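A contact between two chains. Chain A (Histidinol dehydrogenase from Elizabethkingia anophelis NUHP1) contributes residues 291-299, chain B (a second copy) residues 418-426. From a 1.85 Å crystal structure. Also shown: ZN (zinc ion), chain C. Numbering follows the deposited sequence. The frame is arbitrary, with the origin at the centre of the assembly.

Chain A 291-299: NQLTQLPRK
Chain B (418-426) EELFAHKHA

Asn A291 to Leu A293 are helical, continuing a helix from earlier in the chain; two type I turns follow, Leu A293 to Leu A296 and Leu A296 to Lys A299, overlapping at Leu A296. Leu A296 N donates to Leu A293 O at 3.1 Å, closing the first; Lys A299 N to Leu A296 O, 3.0 Å, is a weak bond closing the second. Leu A296 joins them in an extended conformation (phi/psi -86/124), and Arg A298 (-94/32) occupies the N-cap position of the next helix. In chain B, Glu B419, the first residue to leave the preceding helix, has positive phi (53/47) in a Schellman motif, Leu B420 (-120/83) is the next N-cap position, and residues 421-426 are helical, as His B425 N to Phe B421 O at 2.8 Å attests. Register is set by Leu A296 and Phe B421, whose CA atoms lie 6.5 Å apart; the two stretches run in roughly opposite directions.

No hydrogen bond crosses between the stretches; 355 Å² is buried mainly through apolar packing. Phe B421 (chi1 t, chi2 80°) points toward chain A and has the largest covered area. Leu A296 (m, t) places CD2 at its ring edge, 3.5 Å from Phe B421 CD2, and the same methyl lies 3.8 Å from Ala B422 CB. Pro A297 CD packs 3.7 Å from Phe B421 CB, while Gln A295 O is 3.7 Å from Phe B421 CE2.

Arg A298 (m, t, p, chi4 90°) points toward chain B. Leu B420 CD2 packs over one guanidinium face, 3.8 Å from Arg A298 NE, a van der Waals contact that leaves the in-plane N-H groups free for bonds elsewhere in the structure. Arg A298 CD, a methylene, packs 3.7 Å from Glu B419 O. Toward the other end, Gln A292 (m, t, chi3 35°) brings its amide OE1 edge-on to a ring carbon of His B425 (t, chi2 67°), 3.6 Å from His B425 CD2, again without a hydrogen bond.

Outside this contact, His B423 NE2 binds zinc at 2.2 Å.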

# COMPACT_ATOMS: atom_id res chain seq x y z
N ASN A 291 -40.47 -9.06 5.03
CA ASN A 291 -41.01 -9.18 6.38
C ASN A 291 -40.08 -8.57 7.42
O ASN A 291 -40.53 -7.84 8.31
CB ASN A 291 -41.30 -10.64 6.71
CG ASN A 291 -42.51 -11.16 5.97
OD1 ASN A 291 -43.31 -10.39 5.44
ND2 ASN A 291 -42.66 -12.48 5.95
N GLN A 292 -38.78 -8.86 7.33
CA GLN A 292 -37.83 -8.33 8.30
C GLN A 292 -37.66 -6.82 8.16
O GLN A 292 -37.43 -6.14 9.16
CB GLN A 292 -36.47 -9.02 8.16
CG GLN A 292 -36.49 -10.48 8.57
CD GLN A 292 -35.11 -11.11 8.47
OE1 GLN A 292 -34.11 -10.45 8.73
NE2 GLN A 292 -35.06 -12.39 8.09
N LEU A 293 -37.75 -6.30 6.94
CA LEU A 293 -37.57 -4.86 6.73
C LEU A 293 -38.55 -4.05 7.56
O LEU A 293 -38.19 -2.98 8.08
CB LEU A 293 -37.72 -4.53 5.24
CG LEU A 293 -37.57 -3.06 4.84
CD1 LEU A 293 -36.21 -2.54 5.25
CD2 LEU A 293 -37.79 -2.89 3.36
N THR A 294 -39.79 -4.54 7.71
CA THR A 294 -40.80 -3.79 8.45
C THR A 294 -40.40 -3.53 9.90
O THR A 294 -40.93 -2.60 10.52
CB THR A 294 -42.14 -4.55 8.44
OG1 THR A 294 -41.99 -5.83 9.05
CG2 THR A 294 -42.65 -4.73 7.01
N GLN A 295 -39.48 -4.31 10.45
CA GLN A 295 -39.11 -4.20 11.85
C GLN A 295 -37.86 -3.35 12.09
O GLN A 295 -37.47 -3.18 13.24
CB GLN A 295 -38.90 -5.60 12.44
CG GLN A 295 -40.09 -6.53 12.22
CD GLN A 295 -41.37 -6.00 12.84
OE1 GLN A 295 -41.44 -5.76 14.05
NE2 GLN A 295 -42.40 -5.82 12.02
N LEU A 296 -37.24 -2.81 11.04
CA LEU A 296 -35.98 -2.10 11.19
C LEU A 296 -36.23 -0.65 11.56
O LEU A 296 -36.92 0.06 10.81
CB LEU A 296 -35.17 -2.15 9.91
CG LEU A 296 -34.60 -3.48 9.40
CD1 LEU A 296 -33.52 -3.19 8.36
CD2 LEU A 296 -34.07 -4.32 10.53
N PRO A 297 -35.69 -0.14 12.67
CA PRO A 297 -35.76 1.31 12.90
C PRO A 297 -35.15 2.11 11.75
O PRO A 297 -35.64 3.20 11.45
CB PRO A 297 -34.96 1.49 14.20
CG PRO A 297 -35.06 0.18 14.88
CD PRO A 297 -35.03 -0.85 13.78
N ARG A 298 -34.13 1.57 11.09
CA ARG A 298 -33.49 2.21 9.94
C ARG A 298 -34.07 1.73 8.62
O ARG A 298 -33.34 1.67 7.62
CB ARG A 298 -31.99 1.96 9.98
CG ARG A 298 -31.31 2.54 11.22
CD ARG A 298 -29.90 2.03 11.39
NE ARG A 298 -29.02 2.44 10.30
CZ ARG A 298 -28.31 3.57 10.31
NH1 ARG A 298 -28.40 4.40 11.33
NH2 ARG A 298 -27.52 3.86 9.28
N LYS A 299 -35.37 1.40 8.58
CA LYS A 299 -35.93 0.79 7.38
C LYS A 299 -35.87 1.75 6.19
O LYS A 299 -35.73 1.30 5.05
CB LYS A 299 -37.37 0.34 7.63
CG LYS A 299 -38.35 1.49 7.89
CD LYS A 299 -39.77 0.98 8.09
CE LYS A 299 -39.92 0.24 9.41
NZ LYS A 299 -41.33 -0.20 9.62
N GLU B 418 -24.18 0.70 18.90
CA GLU B 418 -24.04 1.43 17.65
C GLU B 418 -25.38 1.71 16.97
O GLU B 418 -25.40 2.25 15.86
CB GLU B 418 -23.12 0.66 16.69
CG GLU B 418 -21.67 0.52 17.20
CD GLU B 418 -20.66 0.10 16.12
OE1 GLU B 418 -21.08 -0.42 15.07
OE2 GLU B 418 -19.44 0.30 16.33
N GLU B 419 -26.49 1.36 17.63
CA GLU B 419 -27.85 1.56 17.11
C GLU B 419 -28.01 0.95 15.71
O GLU B 419 -28.55 1.58 14.80
CB GLU B 419 -28.23 3.04 17.11
CG GLU B 419 -28.55 3.57 18.50
CD GLU B 419 -28.64 5.09 18.56
OE1 GLU B 419 -28.72 5.63 19.69
OE2 GLU B 419 -28.62 5.75 17.50
N LEU B 420 -27.55 -0.29 15.55
CA LEU B 420 -27.62 -1.02 14.28
C LEU B 420 -28.44 -2.29 14.50
O LEU B 420 -27.90 -3.38 14.70
CB LEU B 420 -26.24 -1.32 13.75
CG LEU B 420 -25.44 -0.09 13.30
CD1 LEU B 420 -24.05 -0.47 12.79
CD2 LEU B 420 -26.20 0.68 12.23
N PHE B 421 -29.76 -2.14 14.45
CA PHE B 421 -30.66 -3.23 14.82
C PHE B 421 -30.55 -4.43 13.87
O PHE B 421 -30.66 -5.58 14.31
CB PHE B 421 -32.10 -2.74 14.88
CG PHE B 421 -33.09 -3.85 15.10
CD1 PHE B 421 -33.30 -4.36 16.38
CD2 PHE B 421 -33.79 -4.40 14.04
CE1 PHE B 421 -34.20 -5.38 16.59
CE2 PHE B 421 -34.70 -5.42 14.25
CZ PHE B 421 -34.90 -5.92 15.52
N ALA B 422 -30.38 -4.18 12.57
CA ALA B 422 -30.25 -5.31 11.65
C ALA B 422 -28.97 -6.09 11.91
O ALA B 422 -28.95 -7.32 11.74
CB ALA B 422 -30.28 -4.83 10.19
N HIS B 423 -27.90 -5.40 12.33
CA HIS B 423 -26.68 -6.10 12.73
C HIS B 423 -26.95 -7.03 13.91
O HIS B 423 -26.50 -8.17 13.94
CB HIS B 423 -25.58 -5.10 13.09
CG HIS B 423 -24.87 -4.53 11.91
ND1 HIS B 423 -25.47 -3.65 11.02
CD2 HIS B 423 -23.60 -4.70 11.47
CE1 HIS B 423 -24.59 -3.31 10.09
NE2 HIS B 423 -23.45 -3.93 10.34
N LYS B 424 -27.68 -6.52 14.91
CA LYS B 424 -28.06 -7.35 16.05
C LYS B 424 -28.96 -8.51 15.62
O LYS B 424 -28.79 -9.64 16.08
CB LYS B 424 -28.78 -6.50 17.10
CG LYS B 424 -29.48 -7.32 18.17
CD LYS B 424 -30.27 -6.44 19.13
CE LYS B 424 -31.16 -7.27 20.04
NZ LYS B 424 -31.80 -6.44 21.10
N HIS B 425 -29.91 -8.24 14.73
CA HIS B 425 -30.88 -9.27 14.35
C HIS B 425 -30.22 -10.41 13.57
O HIS B 425 -30.67 -11.55 13.66
CB HIS B 425 -32.02 -8.66 13.54
CG HIS B 425 -33.19 -9.57 13.36
ND1 HIS B 425 -33.99 -9.98 14.40
CD2 HIS B 425 -33.69 -10.18 12.25
CE1 HIS B 425 -34.94 -10.79 13.94
NE2 HIS B 425 -34.77 -10.92 12.64
N ALA B 426 -29.17 -10.11 12.79
CA ALA B 426 -28.49 -11.16 12.04
C ALA B 426 -27.86 -12.20 12.96
O ALA B 426 -27.76 -13.38 12.60
CB ALA B 426 -27.42 -10.55 11.13
ZN ZN C . -21.53 -3.57 9.31
O HOH W 1 -22.31 -4.49 7.66
O HOH W 2 -19.73 -3.56 8.00